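Local coordinates for protein STU0660 (Streptococcus thermophilus, PDB 3ZTH) that probably binds DNA as a large Csn2 protein of the P-loop NTPase clan, a metal-binding component of CRISPR-mediated bacterial immunity, at residues L149-D152 against Q153-T156; L183-E186 against M187-H190; E294-T297 against P298-T302. All coordinates share one frame; numbering follows the deposited sequence.

Contact 1 of 3, residues L149-D152 against Q153-T156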
# COMPACT_ATOMS: atom_id res chain seq x y z
N LEU A 149 -3.62 25.05 -4.99
CA LEU A 149 -3.35 24.28 -6.19
C LEU A 149 -2.09 24.73 -6.91
O LEU A 149 -1.71 25.90 -6.86
CB LEU A 149 -4.53 24.37 -7.16
CG LEU A 149 -5.63 23.34 -6.96
CD1 LEU A 149 -6.78 23.59 -7.91
CD2 LEU A 149 -5.04 21.96 -7.21
N THR A 150 -1.43 23.79 -7.58
CA THR A 150 -0.23 24.07 -8.34
C THR A 150 -0.50 23.59 -9.76
O THR A 150 -1.33 22.70 -9.98
CB THR A 150 1.00 23.33 -7.79
OG1 THR A 150 0.77 21.92 -7.87
CG2 THR A 150 1.27 23.72 -6.35
N LEU A 151 0.20 24.17 -10.73
CA LEU A 151 0.02 23.76 -12.12
C LEU A 151 0.50 22.33 -12.27
O LEU A 151 -0.15 21.52 -12.93
CB LEU A 151 0.77 24.72 -13.04
CG LEU A 151 0.14 26.12 -12.95
CD1 LEU A 151 1.04 27.17 -13.58
CD2 LEU A 151 -1.23 26.08 -13.61
N ASP A 152 1.63 22.01 -11.65
CA ASP A 152 2.14 20.65 -11.71
C ASP A 152 1.03 19.69 -11.32
O ASP A 152 0.85 18.64 -11.92
CB ASP A 152 3.32 20.46 -10.76
CG ASP A 152 3.71 19.00 -10.62
OD1 ASP A 152 4.26 18.42 -11.58
OD2 ASP A 152 3.44 18.42 -9.54
N GLN A 153 0.27 20.07 -10.29
CA GLN A 153 -0.83 19.26 -9.81
C GLN A 153 -1.94 19.17 -10.84
O GLN A 153 -2.48 18.09 -11.10
CB GLN A 153 -1.37 19.85 -8.51
CG GLN A 153 -2.56 19.11 -7.96
CD GLN A 153 -2.99 19.65 -6.61
OE1 GLN A 153 -4.01 19.24 -6.07
NE2 GLN A 153 -2.20 20.58 -6.06
N LEU A 154 -2.29 20.31 -11.44
CA LEU A 154 -3.33 20.34 -12.47
C LEU A 154 -2.94 19.48 -13.67
O LEU A 154 -3.75 18.70 -14.19
CB LEU A 154 -3.57 21.77 -12.95
CG LEU A 154 -4.68 22.57 -12.27
CD1 LEU A 154 -4.90 23.85 -13.06
CD2 LEU A 154 -5.97 21.76 -12.23
N LEU A 155 -1.70 19.64 -14.14
CA LEU A 155 -1.22 18.87 -15.27
C LEU A 155 -1.23 17.38 -14.97
O LEU A 155 -1.44 16.56 -15.86
CB LEU A 155 0.20 19.32 -15.65
CG LEU A 155 0.31 20.71 -16.28
CD1 LEU A 155 1.76 21.06 -16.53
CD2 LEU A 155 -0.47 20.72 -17.57
N THR A 156 -1.00 17.04 -13.71
CA THR A 156 -0.95 15.65 -13.29
C THR A 156 -2.30 14.98 -13.10
O THR A 156 -2.41 13.76 -13.21
CB THR A 156 -0.17 15.51 -11.96
OG1 THR A 156 1.09 16.18 -12.06
CG2 THR A 156 0.08 14.04 -11.65

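Contact 2 of 3, residues L183-E186 against M187-H190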
# COMPACT_ATOMS: atom_id res chain seq x y z
N LEU A 183 5.87 13.74 -34.21
CA LEU A 183 5.33 14.47 -33.07
C LEU A 183 6.33 14.42 -31.91
O LEU A 183 6.59 15.43 -31.25
CB LEU A 183 3.99 13.88 -32.64
CG LEU A 183 2.84 14.19 -33.61
CD1 LEU A 183 1.61 13.39 -33.22
CD2 LEU A 183 2.54 15.69 -33.58
N PHE A 184 6.90 13.24 -31.68
CA PHE A 184 7.87 13.07 -30.61
C PHE A 184 9.09 13.95 -30.84
O PHE A 184 9.57 14.63 -29.93
CB PHE A 184 8.32 11.61 -30.52
CG PHE A 184 9.52 11.40 -29.64
CD1 PHE A 184 9.40 11.41 -28.26
CD2 PHE A 184 10.78 11.21 -30.20
CE1 PHE A 184 10.52 11.23 -27.43
CE2 PHE A 184 11.90 11.03 -29.38
CZ PHE A 184 11.77 11.04 -28.00
N LEU A 185 9.61 13.94 -32.07
CA LEU A 185 10.78 14.75 -32.38
C LEU A 185 10.49 16.24 -32.25
O LEU A 185 11.34 17.01 -31.79
CB LEU A 185 11.28 14.43 -33.79
CG LEU A 185 11.91 13.03 -33.91
CD1 LEU A 185 12.36 12.78 -35.34
CD2 LEU A 185 13.10 12.92 -32.94
N GLU A 186 9.28 16.63 -32.63
CA GLU A 186 8.87 18.03 -32.53
C GLU A 186 8.85 18.48 -31.07
O GLU A 186 9.30 19.59 -30.75
CB GLU A 186 7.48 18.22 -33.10
CG GLU A 186 7.43 18.58 -34.54
CD GLU A 186 6.22 19.42 -34.83
OE1 GLU A 186 6.14 20.54 -34.28
OE2 GLU A 186 5.33 18.95 -35.59
N MSE A 187 8.32 17.63 -30.20
CA MSE A 187 8.28 17.94 -28.78
C MSE A 187 9.70 18.06 -28.26
O MSE A 187 10.01 18.95 -27.48
CB MSE A 187 7.53 16.87 -28.00
CG MSE A 187 7.60 17.09 -26.50
SE MSE A 187 6.31 16.06 -25.51
CE MSE A 187 7.28 14.41 -25.38
N LEU A 188 10.55 17.14 -28.70
CA LEU A 188 11.95 17.14 -28.29
C LEU A 188 12.61 18.43 -28.77
O LEU A 188 13.43 19.01 -28.06
CB LEU A 188 12.67 15.92 -28.88
CG LEU A 188 14.17 15.82 -28.62
CD1 LEU A 188 14.45 15.62 -27.13
CD2 LEU A 188 14.74 14.68 -29.43
N ASP A 189 12.24 18.88 -29.96
CA ASP A 189 12.81 20.10 -30.53
C ASP A 189 12.53 21.30 -29.61
O ASP A 189 13.45 21.97 -29.15
CB ASP A 189 12.21 20.37 -31.91
CG ASP A 189 12.97 21.45 -32.69
OD1 ASP A 189 13.73 22.23 -32.07
OD2 ASP A 189 12.82 21.52 -33.93
N HIS A 190 11.25 21.54 -29.35
CA HIS A 190 10.83 22.65 -28.51
C HIS A 190 11.45 22.59 -27.13
O HIS A 190 11.71 23.63 -26.53
CB HIS A 190 9.29 22.67 -28.41
CG HIS A 190 8.60 22.83 -29.73
ND1 HIS A 190 7.23 22.79 -29.86
CD2 HIS A 190 9.10 22.98 -30.98
CE1 HIS A 190 6.91 22.91 -31.14
NE2 HIS A 190 8.02 23.03 -31.84

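Contact 3 of 3, residues E294-T297 against P298-T302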
# COMPACT_ATOMS: atom_id res chain seq x y z
N GLU A 294 26.60 0.76 -47.63
CA GLU A 294 25.41 0.75 -46.78
C GLU A 294 24.76 -0.63 -46.79
O GLU A 294 24.17 -1.06 -45.80
CB GLU A 294 24.41 1.78 -47.29
CG GLU A 294 24.11 2.88 -46.31
CD GLU A 294 23.40 4.05 -46.96
OE1 GLU A 294 22.48 3.83 -47.77
OE2 GLU A 294 23.77 5.21 -46.64
N THR A 295 24.86 -1.31 -47.91
CA THR A 295 24.29 -2.64 -48.08
C THR A 295 25.04 -3.73 -47.32
O THR A 295 24.44 -4.54 -46.63
CB THR A 295 24.30 -3.04 -49.56
OG1 THR A 295 23.44 -2.17 -50.30
CG2 THR A 295 23.85 -4.50 -49.73
N VAL A 296 26.36 -3.71 -47.45
CA VAL A 296 27.23 -4.72 -46.87
C VAL A 296 27.70 -4.57 -45.43
O VAL A 296 27.93 -5.58 -44.75
CB VAL A 296 28.48 -4.91 -47.76
CG1 VAL A 296 29.42 -5.88 -47.11
CG2 VAL A 296 28.08 -5.40 -49.13
N THR A 297 27.85 -3.34 -44.96
CA THR A 297 28.33 -3.13 -43.60
C THR A 297 27.73 -4.04 -42.52
O THR A 297 28.45 -4.58 -41.68
CB THR A 297 28.15 -1.68 -43.17
OG1 THR A 297 29.02 -0.84 -43.95
CG2 THR A 297 28.50 -1.51 -41.71
N PRO A 298 26.40 -4.23 -42.52
CA PRO A 298 25.80 -5.10 -41.51
C PRO A 298 26.34 -6.54 -41.52
O PRO A 298 26.22 -7.26 -40.53
CB PRO A 298 24.31 -5.04 -41.85
CG PRO A 298 24.17 -3.67 -42.44
CD PRO A 298 25.37 -3.58 -43.34
N TYR A 299 26.92 -6.95 -42.64
CA TYR A 299 27.44 -8.31 -42.76
C TYR A 299 28.95 -8.46 -42.63
O TYR A 299 29.48 -9.54 -42.83
CB TYR A 299 27.00 -8.92 -44.09
CG TYR A 299 25.51 -9.01 -44.23
CD1 TYR A 299 24.78 -9.95 -43.51
CD2 TYR A 299 24.81 -8.11 -45.04
CE1 TYR A 299 23.38 -10.00 -43.59
CE2 TYR A 299 23.42 -8.15 -45.13
CZ TYR A 299 22.71 -9.09 -44.40
OH TYR A 299 21.34 -9.12 -44.48
N LEU A 300 29.64 -7.38 -42.29
CA LEU A 300 31.09 -7.43 -42.17
C LEU A 300 31.52 -8.15 -40.90
O LEU A 300 30.75 -8.24 -39.94
CB LEU A 300 31.67 -6.02 -42.18
CG LEU A 300 31.34 -5.24 -43.46
CD1 LEU A 300 31.79 -3.80 -43.35
CD2 LEU A 300 32.01 -5.94 -44.64
N LEU A 301 32.74 -8.67 -40.89
CA LEU A 301 33.28 -9.36 -39.72
C LEU A 301 32.38 -10.51 -39.27
O LEU A 301 32.21 -10.74 -38.07
CB LEU A 301 33.47 -8.37 -38.57
CG LEU A 301 33.88 -6.95 -38.98
CD1 LEU A 301 33.93 -6.06 -37.74
CD2 LEU A 301 35.22 -6.97 -39.69
N THR A 302 31.79 -11.22 -40.22
CA THR A 302 30.91 -12.32 -39.87
C THR A 302 31.20 -13.56 -40.68
O THR A 302 31.04 -13.56 -41.91
CB THR A 302 29.41 -11.97 -40.10
OG1 THR A 302 29.07 -10.78 -39.38
CG2 THR A 302 28.53 -13.10 -39.61

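Contact 1 of 3, residues L149-D152 against Q153-T156
Thr150 and Gln153 meet at the start of helix 151-157, where Thr150 is the N-cap. Its OG1 accepts the amide of Gln153, N to OG1 3.1 Å with an N-H...O angle of 144°, and so ties up one of the amides that the first turn of a helix cannot pair with a preceding carbonyl. With chi1 at 61°, OG1 is folded back between the backbone N and the carbonyl carbon of its own residue, the position from which it can face the helix end. Thr150 O takes Leu154 N, and Leu151 O takes Leu155 N in a short, nearly straight bond of 2.7 Å.

The tightly packed part is Leu149 CD2 against the amide of Gln153, 3.1 Å from Gln153 OE1 and at about a right angle to the extended chain. Leu151 CD2 and Leu154 CD1 meet more loosely at 4.3 Å. Leu151 and Leu155 rest on Val106 of helix 97-106, Leu154 and Leu155 pack on Ile125 and Met129 of the second subunit, and Asn158 of that subunit is hydrogen-bonded to Gln153 OE1.

Thr150 and Thr156 belong to the solvent side, while Asp152 OD1 is held by a hydrogen bond with Tyr92 OH and a salt bridge to Arg103. Asp152 O accepts Thr156 N at 3.0 Å, the donor tilted 30° from the carbonyl plane; Thr156 OG1 is modelled so close to this oxygen that the length of that second bond is doubtful.

Contact 2 of 3, residues L183-E186 against M187-H190
Glu186 and His190, one turn apart on helix 177-192, stand side by side and point the same way. The carboxylate and the imidazole are turned 72° against each other, and Glu186 OE1 stays 4.0 Å from His190 NE2, so the two groups are neighbours without a close polar contact. The nearer approach comes from the backbone: Glu186 O sits over one face of the ring, offset toward its rim and 3.4 Å from His190 CD2. Chi1 of -60° sets the imidazole beside its own backbone N, which brings the ring over the carbonyl that this N also uses, His190 N to Glu186 O being 3.1 Å with an N-H...O angle of 172°.

Three further i to i+4 bonds hold the turn beneath these side chains: Met187 N to Leu183 O, Leu188 N to Phe184 O, and the shorter Asp189 N to Leu185 O at 2.8 Å. On another flank of the helix Leu185 CD2 meets Leu188 CD2 at 4.3 Å, a loose apolar touch. Met187, modelled as selenomethionine, packs on Met90, Leu97 and Tyr101.

Farther out, Asp189 OD1 is fixed by a salt bridge to Lys228 and a hydrogen bond with Tyr229. Phe218 and Ile222 of helix 212-228 pack on Leu185, while Leu97 of helix 97-106 also meets Phe184 and Leu188. Leu86 of helix 83-89 lies on Phe184. Helices 83-89, 97-106 and 212-228 of its own chain thus all pack on this helix, as does Leu135 of the second subunit, through Met187 and His190.

Contact 3 of 3, residues E294-T297 against P298-T302
Val296 and Leu300 cross at about a right angle, with Val296 CG1 3.6 Å from Leu300 CD2, near the C-terminal end of helix 286-296, where a 3-10 segment takes in Pro298 and Tyr299. With CG1 anti to the backbone N (chi1 176°), this branch of Val296 lies beside the carbonyl carbon and is the one that meets Leu300. Leu300 CD1 lies 3.5 Å from Thr297 CA; the two side chains cross obliquely, CD1 to Thr297 OG1 being 4.1 Å. Pro298 sets its ring across the Thr297 side chain; lacking an N-H, it cannot continue the helical bonding.

Two i to i+3 bonds take over. Tyr299 N reaches Val296 O at 2.7 Å, and Leu300 N reaches Thr297 O at 3.1 Å, the latter donor standing 61° out of the carbonyl plane. The Tyr299 ring turns its edge to Thr295 O, 3.9 Å from Tyr299 CD2, and touches Gln26 and Asp240, which bind a magnesium ion in this structure. Leu318 and Ile256 pack on Leu300.

The chemistry is thus divided: apolar contacts bury the leucine and valine, whereas Pro298 O, accepting a hydrogen bond from Gln26 NE2, probably helps to position that magnesium ligand.

All three contacts are local, within or at the ends of helices, yet they differ in burial and bonding. Contact 2 is a buried mid-helix turn with regular i to i+4 bonds, and contact 3 is equally buried but lies near the C-terminal end of a helix and uses i to i+3 bonds. Contact 1, which opens a helix with a side-chain cap, is only partly buried and keeps a solvent side. Contacts 1 and 2, their centres 22 Å apart, both pack on helix 97-106 and on the second subunit. Contact 3 lies across the chain's centre from contact 1, with about 51 Å between their centres; it lies beside the magnesium site, from which the other two are distant, and has a neighbour in the third subunit.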